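PDB 4XJU: sialidase B from Streptococcus pneumoniae serotype 4, which cleaves terminal sialic acid residues joined by alpha-2,3, alpha-2,6 or alpha-2,8 linkages from oligosaccharides, glycoproteins and glycolipids. Local coordinates for residues T201-F206 with A225-T230; S221-R226 with N238-Y243; M258-Y263 with A285-S290. The protein carries 1 engineered substitution. One frame throughout, in Å; residues are numbered along the deposited sequence.

Interaction 1. Residues T201-F206 with A225-T230; sequences TQANYF and ARYGGT. With 19D ((1R,2R,3R,4R,5R,7R)-2-(acetylamino)-7-[(1R)-1,2-dihydroxyethyl]-4-fluoro-3-hydroxy-6,8-dioxabicyclo[3.2.1]octane-5-carboxylic acid), chain G.
Ala-203 sets its methyl group over one face of the Tyr-227 ring, CB lying 3.7 Å from the ring centroid and 16° off the ring normal, a CH-pi contact. The same methyl also touches Ala-225, 3.8 Å from CB to CB. At the rim of the ring the phenol OH of Tyr-227 donates to Thr-201 O over 2.7 Å, arriving tilted from the carbonyl plane. Tyr-227 keeps CG beside its backbone N (chi1 -66°), the rotamer in which its ring meets Ala-203 and its OH meets Thr-201 O. Thr-201 OG1 closes an ST turn by accepting from Ala-203 N at 3.1 Å, and also bonds to Asp-199. A water joins Asn-204 N to Tyr-227 O.

Beyond this loop pair strand 205-213 begins and strand 219-226 ends; the two run antiparallel. Arg-226 N donates to Tyr-205 O at 2.9 Å, whereas the return bond is weak. The Tyr-205 ring turns its edge to Arg-226 O and packs its CD2 3.4 Å from Gly-229 CA, while its hydroxyl is held by Trp-270 N. Thr-230 adds its CG2 against Tyr-205 CB.

On the same side of the sheet as Tyr-205, Arg-226 runs out extended from CG to NE. NH1 bonds to Thr-230 O within the guanidinium plane, and NH2 donates to O4 of the bound fluorinated sialic acid derivative at 2.9 Å. Thr-230 O and Asp-224 together hold the guanidinium while NH2 serves the ligand, close to the side chains of Arg-207 and Asp-232, by similarity a substrate-binding residue and the proton acceptor.

Interaction 2. Residues S221-R226 with N238-Y243; sequences SSIDAR and NIATSY. With 19D ((1R,2R,3R,4R,5R,7R)-2-(acetylamino)-7-[(1R)-1,2-dihydroxyethyl]-4-fluoro-3-hydroxy-6,8-dioxabicyclo[3.2.1]octane-5-carboxylic acid), chain G.
Ser-221 to Ala-225 pair antiparallel with Asn-238 to Ser-242, the two strand segments approaching to 4.7 Å between axes at 137°, and three hydrogen-bonded pairs alternate with two non-hydrogen-bonded ones. Ala-225 N to Asn-238 O is 2.8 Å, whereas Ile-223 N to Ala-240 O is weak. In the non-hydrogen-bonded pairs the backbone draws close enough for Thr-241 CA to meet Ser-221 O at 3.1 Å.

Asp-224 and Ile-239 lie side by side and point the same way, the carboxylate OD1 3.7 Å from Ile-239 CD1. On this face, too, Ser-222 CB rests against Thr-241 CG2. The other face carries Ile-223, whose CG2 meets the methyl of Ala-240 at 4.1 Å. These are the two inner strands of a four-stranded antiparallel sheet, one blade of the sialidase beta-propeller, and the later strand runs into the first BNR repeat. Ser-222 OG bonds to Thr-210 in the neighbouring strand and to Ser-290 in the next blade.

With CG beside its backbone N (chi1 -81°), Asp-224 presents OD2 to Arg-226 along the same strand. In a salt bridge the guanidinium grips this one oxygen side-on, NE at 3.0 Å from OD2 on its anti lone pair and NH2 from above the carboxylate plane, with OD2 close to the guanidinium plane. The other oxygen, Asp-224 OD1, accepts from Asp-289 N in the next blade.

Interaction 3. Residues M258-Y263 with A285-S290; sequences MKFNDY and ASFIDS. With 19D ((1R,2R,3R,4R,5R,7R)-2-(acetylamino)-7-[(1R)-1,2-dihydroxyethyl]-4-fluoro-3-hydroxy-6,8-dioxabicyclo[3.2.1]octane-5-carboxylic acid), chain G.
The ring of Phe-287 is clasped between two side chains of the 258-263 loop. Over one face stands Met-258, its CB 3.5 Å from the ring centroid and almost on the normal, a nearly central CH-pi contact. The Met-258 chain then continues extended, carrying SD obliquely past the same ring to 3.5 Å from Phe-287 CD1 as a Met-aromatic contact. The opposite face is taken by Phe-260 in an offset stack, with centroids 4.3 Å apart and planes 17° from parallel. The two phenylalanine side chains cross at about a right angle and the overlap is offset toward the rims, CE2 and CZ of Phe-287 lying over the Phe-260 ring. Phe-287 keeps CG beside its backbone N (chi1 -56°), its ring lying between the Met-258 and Phe-260 side chains. Farther out, Ala-285 brings its methyl to 3.4 Å from Phe-260 CD2. Val-307 of strand 301-308 touches both rings, and Phe-436 meets Phe-287 edge-to-face.

At the polar edge Asp-262 bends back toward the start of the strand and accepts from Ala-285 N through the syn lone pair of OD2, at 2.9 Å and nearly straight (168°). Asn-238 OD1 takes the N-H of Phe-260. The loop following strand 255-256 of one blade is thereby fastened to strand 286-294, which begins the next.

Past the apolar layer, this strand delivers Asp-289 to the ligand: OD2 accepts from N5 at 2.8 Å and OD1 from the O4 hydroxyl. Its two oxygens thus read the acetamido and hydroxyl groups together, on a strand whose approach is secured by the stacked rings and the Asp-262 bond, besides its backbone pairing.

The three contacts lie 10 to 11 Å apart, centre to centre, and all reach the bound ligand. Interactions 1 and 2 belong to the same four-stranded sheet and share strand 219-226, including Ala-225 and Arg-226; Tyr-227 OH and Asn-238 ND2 probably bond between them. Interaction 3 follows later in the chain and joins the loop leaving that sheet to strand 286-294 of the next blade. Probable hydrogen bonds of 2.9 Å, Ile-239 N to Met-258 O and Ser-222 OG to Ser-290 OG, tie it to interaction 2, while Ile-288 CD1 packs on Arg-226 NH2. Adjacent propeller blades thus supply Arg-226 and Asp-289 to the same O4 of the ligand, whose other partners include Arg-207, Arg-519 and Arg-581.

Interaction 1. Residues T201-F206 with A225-T230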
loop_
_atom_site.group_PDB
_atom_site.type_symbol
_atom_site.label_atom_id
_atom_site.label_comp_id
_atom_site.label_asym_id
_atom_site.label_seq_id
_atom_site.Cartn_x
_atom_site.Cartn_y
_atom_site.Cartn_z
ATOM N N THR A 201 -8.868 -9.699 6.285
ATOM C CA THR A 201 -7.561 -10.176 5.822
ATOM C C THR A 201 -6.654 -10.463 7.005
ATOM O O THR A 201 -5.741 -11.285 6.912
ATOM C CB THR A 201 -6.839 -9.166 4.879
ATOM O OG1 THR A 201 -6.403 -8.016 5.624
ATOM C CG2 THR A 201 -7.745 -8.724 3.737
ATOM N N GLN A 202 -6.903 -9.761 8.109
ATOM C CA GLN A 202 -6.037 -9.803 9.293
ATOM C C GLN A 202 -4.597 -9.358 9.020
ATOM O O GLN A 202 -3.691 -9.612 9.819
ATOM C CB GLN A 202 -6.110 -11.161 10.002
ATOM C CG GLN A 202 -7.484 -11.364 10.683
ATOM C CD GLN A 202 -7.694 -10.410 11.860
ATOM O OE1 GLN A 202 -6.993 -10.491 12.870
ATOM N NE2 GLN A 202 -8.655 -9.498 11.727
ATOM N N ALA A 203 -4.382 -8.670 7.902
ATOM C CA ALA A 203 -3.077 -8.048 7.671
ATOM C C ALA A 203 -3.096 -6.658 8.274
ATOM O O ALA A 203 -4.081 -5.920 8.117
ATOM C CB ALA A 203 -2.763 -7.979 6.200
ATOM N N ASN A 204 -2.014 -6.285 8.959
ATOM C CA ASN A 204 -1.969 -4.973 9.584
ATOM C C ASN A 204 -1.517 -3.915 8.589
ATOM O O ASN A 204 -1.624 -2.720 8.871
ATOM C CB ASN A 204 -1.053 -4.988 10.817
ATOM C CG ASN A 204 -1.376 -3.876 11.819
ATOM O OD1 ASN A 204 -2.493 -3.356 11.858
ATOM N ND2 ASN A 204 -0.395 -3.528 12.654
ATOM N N TYR A 205 -1.045 -4.361 7.419
ATOM C CA TYR A 205 -0.469 -3.463 6.400
ATOM C C TYR A 205 -0.949 -3.797 5.003
ATOM O O TYR A 205 -1.285 -4.947 4.716
ATOM C CB TYR A 205 1.072 -3.539 6.445
ATOM C CG TYR A 205 1.556 -3.400 7.861
ATOM C CD1 TYR A 205 1.629 -2.153 8.457
ATOM C CD2 TYR A 205 1.854 -4.508 8.623
ATOM C CE1 TYR A 205 2.027 -2.008 9.774
ATOM C CE2 TYR A 205 2.269 -4.377 9.951
ATOM C CZ TYR A 205 2.342 -3.123 10.512
ATOM O OH TYR A 205 2.734 -2.985 11.825
ATOM N N PHE A 206 -0.978 -2.783 4.139
ATOM C CA PHE A 206 -1.419 -2.952 2.754
ATOM C C PHE A 206 -0.556 -2.111 1.838
ATOM O O PHE A 206 -0.132 -1.015 2.211
ATOM C CB PHE A 206 -2.891 -2.536 2.609
ATOM C CG PHE A 206 -3.820 -3.340 3.468
ATOM C CD1 PHE A 206 -4.289 -4.572 3.039
ATOM C CD2 PHE A 206 -4.194 -2.879 4.720
ATOM C CE1 PHE A 206 -5.127 -5.334 3.846
ATOM C CE2 PHE A 206 -5.032 -3.629 5.528
ATOM C CZ PHE A 206 -5.498 -4.861 5.089
ATOM N N ALA A 225 -2.095 -7.722 0.715
ATOM C CA ALA A 225 -2.269 -7.757 2.169
ATOM C C ALA A 225 -0.934 -8.203 2.783
ATOM O O ALA A 225 -0.570 -9.378 2.703
ATOM C CB ALA A 225 -3.407 -8.708 2.563
ATOM N N ARG A 226 -0.178 -7.251 3.351
ATOM C CA ARG A 226 1.186 -7.519 3.815
ATOM C C ARG A 226 1.232 -7.723 5.324
ATOM O O ARG A 226 0.913 -6.819 6.097
ATOM C CB ARG A 226 2.138 -6.387 3.373
ATOM C CG ARG A 226 2.228 -6.234 1.846
ATOM C CD ARG A 226 3.474 -5.475 1.400
ATOM N NE ARG A 226 3.598 -5.476 -0.066
ATOM C CZ ARG A 226 4.587 -4.901 -0.748
ATOM N NH1 ARG A 226 5.564 -4.268 -0.114
ATOM N NH2 ARG A 226 4.591 -4.967 -2.072
ATOM N N TYR A 227 1.640 -8.915 5.736
ATOM C CA TYR A 227 1.530 -9.286 7.138
ATOM C C TYR A 227 2.757 -8.879 7.925
ATOM O O TYR A 227 2.642 -8.420 9.068
ATOM C CB TYR A 227 1.235 -10.799 7.279
ATOM C CG TYR A 227 -0.118 -11.138 6.718
ATOM C CD1 TYR A 227 -0.283 -11.352 5.356
ATOM C CD2 TYR A 227 -1.244 -11.178 7.536
ATOM C CE1 TYR A 227 -1.536 -11.611 4.818
ATOM C CE2 TYR A 227 -2.497 -11.454 7.011
ATOM C CZ TYR A 227 -2.630 -11.662 5.646
ATOM O OH TYR A 227 -3.872 -11.914 5.102
ATOM N N GLY A 228 3.927 -9.058 7.325
ATOM C CA GLY A 228 5.178 -8.825 8.027
ATOM C C GLY A 228 5.673 -7.410 7.830
ATOM O O GLY A 228 6.753 -7.186 7.280
ATOM N N GLY A 229 4.875 -6.448 8.285
ATOM C CA GLY A 229 5.177 -5.051 8.038
ATOM C C GLY A 229 4.943 -4.760 6.566
ATOM O O GLY A 229 4.340 -5.567 5.852
ATOM N N THR A 230 5.425 -3.613 6.094
ATOM C CA THR A 230 5.179 -3.218 4.708
ATOM C C THR A 230 6.236 -3.727 3.727
ATOM O O THR A 230 6.212 -3.359 2.554
ATOM C CB THR A 230 5.030 -1.704 4.569
ATOM O OG1 THR A 230 6.156 -1.067 5.179
ATOM C CG2 THR A 230 3.751 -1.223 5.244
HETATM C C1 19D G . 8.775 -0.244 -4.518
HETATM O O1A 19D G . 9.507 0.380 -5.346
HETATM O O1B 19D G . 8.188 0.298 -3.568
HETATM C C2 19D G . 8.648 -1.730 -4.729
HETATM C C3 19D G . 7.293 -2.344 -4.301
HETATM C C4 19D G . 6.909 -3.566 -5.222
HETATM O O4 19D G . 5.942 -4.359 -4.529
HETATM C C5 19D G . 8.240 -4.440 -5.540
HETATM N N5 19D G . 7.886 -5.572 -6.385
HETATM C C6 19D G . 9.347 -3.477 -6.012
HETATM O O6 19D G . 8.904 -2.120 -6.083
HETATM C C7 19D G . 10.329 -3.309 -4.856
HETATM O O7 19D G . 9.712 -2.318 -3.982
HETATM C C8 19D G . 11.794 -2.979 -5.213
HETATM O O8 19D G . 11.974 -1.780 -5.988
HETATM C C9 19D G . 12.448 -4.132 -5.969
HETATM O O9 19D G . 12.044 -4.164 -7.338
HETATM C C10 19D G . 8.564 -6.712 -6.255
HETATM O O10 19D G . 9.479 -6.839 -5.446
HETATM C C11 19D G . 8.132 -7.821 -7.152
HETATM F F1 19D G . 7.308 -2.527 -3.212
HETATM O O HOH W 1 -0.081 -8.228 10.057
#

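Interaction 2. Residues S221-R226 with N238-Y243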
loop_
_atom_site.group_PDB
_atom_site.type_symbol
_atom_site.label_atom_id
_atom_site.label_comp_id
_atom_site.label_asym_id
_atom_site.label_seq_id
_atom_site.Cartn_x
_atom_site.Cartn_y
_atom_site.Cartn_z
ATOM N N SER A 221 -11.361 -3.865 -6.607
ATOM C CA SER A 221 -10.046 -3.449 -6.137
ATOM C C SER A 221 -9.273 -4.668 -5.667
ATOM O O SER A 221 -9.848 -5.561 -5.039
ATOM C CB SER A 221 -10.201 -2.479 -4.965
ATOM O OG SER A 221 -8.928 -2.166 -4.438
ATOM N N SER A 222 -7.976 -4.706 -5.966
ATOM C CA SER A 222 -7.091 -5.690 -5.366
ATOM C C SER A 222 -5.938 -4.987 -4.645
ATOM O O SER A 222 -5.726 -3.777 -4.806
ATOM C CB SER A 222 -6.571 -6.710 -6.394
ATOM O OG SER A 222 -5.805 -6.102 -7.418
ATOM N N ILE A 223 -5.213 -5.744 -3.830
ATOM C CA ILE A 223 -4.168 -5.171 -2.993
ATOM C C ILE A 223 -3.260 -6.267 -2.444
ATOM O O ILE A 223 -3.660 -7.434 -2.333
ATOM C CB ILE A 223 -4.799 -4.385 -1.829
ATOM C CG1 ILE A 223 -3.803 -3.373 -1.250
ATOM C CG2 ILE A 223 -5.331 -5.352 -0.762
ATOM C CD1 ILE A 223 -4.425 -2.081 -0.834
ATOM N N ASP A 224 -2.030 -5.890 -2.103
ATOM C CA ASP A 224 -1.172 -6.757 -1.320
ATOM C C ASP A 224 -1.624 -6.629 0.123
ATOM O O ASP A 224 -1.526 -5.545 0.707
ATOM C CB ASP A 224 0.283 -6.266 -1.354
ATOM C CG ASP A 224 1.041 -6.667 -2.609
ATOM O OD1 ASP A 224 0.444 -6.891 -3.694
ATOM O OD2 ASP A 224 2.284 -6.730 -2.496
ATOM N N ALA A 225 -2.095 -7.722 0.715
ATOM C CA ALA A 225 -2.269 -7.757 2.169
ATOM C C ALA A 225 -0.934 -8.203 2.783
ATOM O O ALA A 225 -0.570 -9.378 2.703
ATOM C CB ALA A 225 -3.407 -8.708 2.563
ATOM N N ARG A 226 -0.178 -7.251 3.351
ATOM C CA ARG A 226 1.186 -7.519 3.815
ATOM C C ARG A 226 1.232 -7.723 5.324
ATOM O O ARG A 226 0.913 -6.819 6.097
ATOM C CB ARG A 226 2.138 -6.387 3.373
ATOM C CG ARG A 226 2.228 -6.234 1.846
ATOM C CD ARG A 226 3.474 -5.475 1.400
ATOM N NE ARG A 226 3.598 -5.476 -0.066
ATOM C CZ ARG A 226 4.587 -4.901 -0.748
ATOM N NH1 ARG A 226 5.564 -4.268 -0.114
ATOM N NH2 ARG A 226 4.591 -4.967 -2.072
ATOM N N ASN A 238 -0.584 -11.891 1.033
ATOM C CA ASN A 238 -1.664 -12.481 0.254
ATOM C C ASN A 238 -2.224 -11.403 -0.667
ATOM O O ASN A 238 -1.985 -10.213 -0.454
ATOM C CB ASN A 238 -2.803 -12.998 1.169
ATOM C CG ASN A 238 -2.403 -14.199 2.006
ATOM O OD1 ASN A 238 -1.608 -15.041 1.576
ATOM N ND2 ASN A 238 -2.976 -14.298 3.203
ATOM N N ILE A 239 -2.968 -11.809 -1.689
ATOM C CA ILE A 239 -3.683 -10.835 -2.507
ATOM C C ILE A 239 -5.149 -10.824 -2.090
ATOM O O ILE A 239 -5.804 -11.879 -2.076
ATOM C CB ILE A 239 -3.606 -11.158 -4.012
ATOM C CG1 ILE A 239 -2.154 -11.334 -4.471
ATOM C CG2 ILE A 239 -4.319 -10.073 -4.820
ATOM C CD1 ILE A 239 -1.233 -10.107 -4.233
ATOM N N ALA A 240 -5.665 -9.644 -1.737
ATOM C CA ALA A 240 -7.066 -9.503 -1.326
ATOM C C ALA A 240 -7.835 -8.635 -2.310
ATOM O O ALA A 240 -7.243 -7.815 -3.015
ATOM C CB ALA A 240 -7.167 -8.913 0.078
ATOM N N THR A 241 -9.159 -8.800 -2.333
ATOM C CA THR A 241 -10.018 -8.016 -3.216
ATOM C C THR A 241 -11.266 -7.535 -2.472
ATOM O O THR A 241 -11.691 -8.137 -1.489
ATOM C CB THR A 241 -10.451 -8.801 -4.505
ATOM O OG1 THR A 241 -11.238 -9.943 -4.141
ATOM C CG2 THR A 241 -9.247 -9.262 -5.312
ATOM N N SER A 242 -11.842 -6.438 -2.950
ATOM C CA SER A 242 -13.083 -5.890 -2.407
ATOM C C SER A 242 -13.766 -5.191 -3.573
ATOM O O SER A 242 -13.090 -4.748 -4.510
ATOM C CB SER A 242 -12.764 -4.886 -1.287
ATOM O OG SER A 242 -13.931 -4.230 -0.805
ATOM N N TYR A 243 -15.091 -5.094 -3.547
ATOM C CA TYR A 243 -15.780 -4.405 -4.639
ATOM C C TYR A 243 -16.832 -3.444 -4.126
ATOM O O TYR A 243 -17.301 -3.570 -2.995
ATOM C CB TYR A 243 -16.424 -5.404 -5.612
ATOM C CG TYR A 243 -17.233 -6.461 -4.895
ATOM C CD1 TYR A 243 -18.534 -6.211 -4.482
ATOM C CD2 TYR A 243 -16.686 -7.703 -4.622
ATOM C CE1 TYR A 243 -19.273 -7.174 -3.801
ATOM C CE2 TYR A 243 -17.413 -8.678 -3.939
ATOM C CZ TYR A 243 -18.698 -8.402 -3.533
ATOM O OH TYR A 243 -19.410 -9.367 -2.861
HETATM C C1 19D G . 8.775 -0.244 -4.518
HETATM O O1A 19D G . 9.507 0.380 -5.346
HETATM O O1B 19D G . 8.188 0.298 -3.568
HETATM C C2 19D G . 8.648 -1.730 -4.729
HETATM C C3 19D G . 7.293 -2.344 -4.301
HETATM C C4 19D G . 6.909 -3.566 -5.222
HETATM O O4 19D G . 5.942 -4.359 -4.529
HETATM C C5 19D G . 8.240 -4.440 -5.540
HETATM N N5 19D G . 7.886 -5.572 -6.385
HETATM C C6 19D G . 9.347 -3.477 -6.012
HETATM O O6 19D G . 8.904 -2.120 -6.083
HETATM C C7 19D G . 10.329 -3.309 -4.856
HETATM O O7 19D G . 9.712 -2.318 -3.982
HETATM C C8 19D G . 11.794 -2.979 -5.213
HETATM O O8 19D G . 11.974 -1.780 -5.988
HETATM C C9 19D G . 12.448 -4.132 -5.969
HETATM O O9 19D G . 12.044 -4.164 -7.338
HETATM C C10 19D G . 8.564 -6.712 -6.255
HETATM O O10 19D G . 9.479 -6.839 -5.446
HETATM C C11 19D G . 8.132 -7.821 -7.152
HETATM F F1 19D G . 7.308 -2.527 -3.212
#

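Interaction 3. Residues M258-Y263 with A285-S290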
loop_
_atom_site.group_PDB
_atom_site.type_symbol
_atom_site.label_atom_id
_atom_site.label_comp_id
_atom_site.label_asym_id
_atom_site.label_seq_id
_atom_site.Cartn_x
_atom_site.Cartn_y
_atom_site.Cartn_z
ATOM N N MET A 258 -5.651 -14.705 -3.917
ATOM C CA MET A 258 -4.550 -15.652 -3.816
ATOM C C MET A 258 -3.998 -15.660 -2.399
ATOM O O MET A 258 -3.642 -14.618 -1.852
ATOM C CB MET A 258 -3.421 -15.277 -4.782
ATOM C CG MET A 258 -3.793 -15.347 -6.263
ATOM S SD MET A 258 -2.351 -14.980 -7.296
ATOM C CE MET A 258 -3.089 -15.052 -8.921
ATOM N N LYS A 259 -3.911 -16.844 -1.810
ATOM C CA LYS A 259 -3.427 -16.949 -0.444
ATOM C C LYS A 259 -2.646 -18.224 -0.255
ATOM O O LYS A 259 -2.917 -19.242 -0.906
ATOM C CB LYS A 259 -4.587 -16.892 0.556
ATOM C CG LYS A 259 -5.319 -18.216 0.726
ATOM C CD LYS A 259 -6.401 -18.144 1.806
ATOM C CE LYS A 259 -5.817 -18.013 3.192
ATOM N NZ LYS A 259 -5.452 -16.618 3.550
ATOM N N PHE A 260 -1.656 -18.148 0.625
ATOM C CA PHE A 260 -0.898 -19.316 1.060
ATOM C C PHE A 260 -1.175 -19.518 2.546
ATOM O O PHE A 260 -1.522 -18.565 3.248
ATOM C CB PHE A 260 0.591 -19.058 0.873
ATOM C CG PHE A 260 1.095 -19.303 -0.516
ATOM C CD1 PHE A 260 0.754 -20.459 -1.215
ATOM C CD2 PHE A 260 1.940 -18.380 -1.121
ATOM C CE1 PHE A 260 1.252 -20.687 -2.502
ATOM C CE2 PHE A 260 2.438 -18.600 -2.399
ATOM C CZ PHE A 260 2.098 -19.756 -3.088
ATOM N N ASN A 261 -1.005 -20.747 3.031
ATOM C CA ASN A 261 -1.324 -21.045 4.428
ATOM C C ASN A 261 -0.174 -21.621 5.245
ATOM O O ASN A 261 -0.396 -22.085 6.377
ATOM C CB ASN A 261 -2.541 -21.973 4.521
ATOM C CG ASN A 261 -3.819 -21.301 4.045
ATOM O OD1 ASN A 261 -4.273 -20.305 4.624
ATOM N ND2 ASN A 261 -4.394 -21.835 2.994
ATOM N N ASP A 262 1.039 -21.582 4.689
ATOM C CA ASP A 262 2.208 -22.098 5.396
ATOM C C ASP A 262 2.495 -21.290 6.662
ATOM O O ASP A 262 3.059 -21.806 7.625
ATOM C CB ASP A 262 3.459 -22.165 4.502
ATOM C CG ASP A 262 3.696 -20.890 3.679
ATOM O OD1 ASP A 262 2.719 -20.236 3.254
ATOM O OD2 ASP A 262 4.883 -20.566 3.430
ATOM N N TYR A 263 2.091 -20.024 6.658
ATOM C CA TYR A 263 2.177 -19.177 7.849
ATOM C C TYR A 263 0.791 -18.660 8.188
ATOM O O TYR A 263 -0.000 -18.372 7.290
ATOM C CB TYR A 263 3.119 -17.991 7.595
ATOM C CG TYR A 263 4.587 -18.285 7.847
ATOM C CD1 TYR A 263 5.250 -19.269 7.129
ATOM C CD2 TYR A 263 5.301 -17.569 8.792
ATOM C CE1 TYR A 263 6.594 -19.547 7.348
ATOM C CE2 TYR A 263 6.653 -17.833 9.026
ATOM C CZ TYR A 263 7.289 -18.822 8.298
ATOM O OH TYR A 263 8.621 -19.097 8.514
ATOM N N ALA A 285 6.004 -18.355 2.007
ATOM C CA ALA A 285 5.717 -18.092 0.607
ATOM C C ALA A 285 4.813 -16.861 0.537
ATOM O O ALA A 285 4.162 -16.486 1.525
ATOM C CB ALA A 285 5.049 -19.304 -0.042
ATOM N N SER A 286 4.777 -16.213 -0.624
ATOM C CA SER A 286 3.978 -15.005 -0.764
ATOM C C SER A 286 3.530 -14.743 -2.190
ATOM O O SER A 286 4.071 -15.313 -3.141
ATOM C CB SER A 286 4.739 -13.794 -0.229
ATOM O OG SER A 286 5.995 -13.646 -0.879
ATOM N N PHE A 287 2.523 -13.878 -2.317
ATOM C CA PHE A 287 2.157 -13.243 -3.584
ATOM C C PHE A 287 2.470 -11.749 -3.496
ATOM O O PHE A 287 2.497 -11.182 -2.416
ATOM C CB PHE A 287 0.656 -13.435 -3.853
ATOM C CG PHE A 287 0.224 -14.872 -3.862
ATOM C CD1 PHE A 287 0.279 -15.618 -5.026
ATOM C CD2 PHE A 287 -0.235 -15.480 -2.703
ATOM C CE1 PHE A 287 -0.125 -16.952 -5.032
ATOM C CE2 PHE A 287 -0.637 -16.807 -2.701
ATOM C CZ PHE A 287 -0.588 -17.541 -3.863
ATOM N N ILE A 288 2.696 -11.094 -4.628
ATOM C CA ILE A 288 3.034 -9.672 -4.601
ATOM C C ILE A 288 2.772 -9.052 -5.966
ATOM O O ILE A 288 3.007 -9.703 -6.978
ATOM C CB ILE A 288 4.516 -9.459 -4.147
ATOM C CG1 ILE A 288 4.909 -7.984 -4.155
ATOM C CG2 ILE A 288 5.496 -10.279 -4.998
ATOM C CD1 ILE A 288 6.234 -7.753 -3.457
ATOM N N ASP A 289 2.269 -7.818 -5.976
ATOM C CA ASP A 289 1.997 -7.043 -7.197
ATOM C C ASP A 289 0.918 -7.666 -8.086
ATOM O O ASP A 289 1.228 -8.412 -9.010
ATOM C CB ASP A 289 3.275 -6.832 -8.020
ATOM C CG ASP A 289 4.284 -5.956 -7.320
ATOM O OD1 ASP A 289 3.932 -5.349 -6.292
ATOM O OD2 ASP A 289 5.442 -5.878 -7.799
ATOM N N SER A 290 -0.339 -7.330 -7.816
ATOM C CA SER A 290 -1.463 -7.876 -8.575
ATOM C C SER A 290 -1.943 -6.913 -9.656
ATOM O O SER A 290 -1.608 -5.723 -9.657
ATOM C CB SER A 290 -2.640 -8.224 -7.650
ATOM O OG SER A 290 -3.118 -7.085 -6.944
HETATM C C1 19D G . 8.775 -0.244 -4.518
HETATM O O1A 19D G . 9.507 0.380 -5.346
HETATM O O1B 19D G . 8.188 0.298 -3.568
HETATM C C2 19D G . 8.648 -1.730 -4.729
HETATM C C3 19D G . 7.293 -2.344 -4.301
HETATM C C4 19D G . 6.909 -3.566 -5.222
HETATM O O4 19D G . 5.942 -4.359 -4.529
HETATM C C5 19D G . 8.240 -4.440 -5.540
HETATM N N5 19D G . 7.886 -5.572 -6.385
HETATM C C6 19D G . 9.347 -3.477 -6.012
HETATM O O6 19D G . 8.904 -2.120 -6.083
HETATM C C7 19D G . 10.329 -3.309 -4.856
HETATM O O7 19D G . 9.712 -2.318 -3.982
HETATM C C8 19D G . 11.794 -2.979 -5.213
HETATM O O8 19D G . 11.974 -1.780 -5.988
HETATM C C9 19D G . 12.448 -4.132 -5.969
HETATM O O9 19D G . 12.044 -4.164 -7.338
HETATM C C10 19D G . 8.564 -6.712 -6.255
HETATM O O10 19D G . 9.479 -6.839 -5.446
HETATM C C11 19D G . 8.132 -7.821 -7.152
HETATM F F1 19D G . 7.308 -2.527 -3.212
#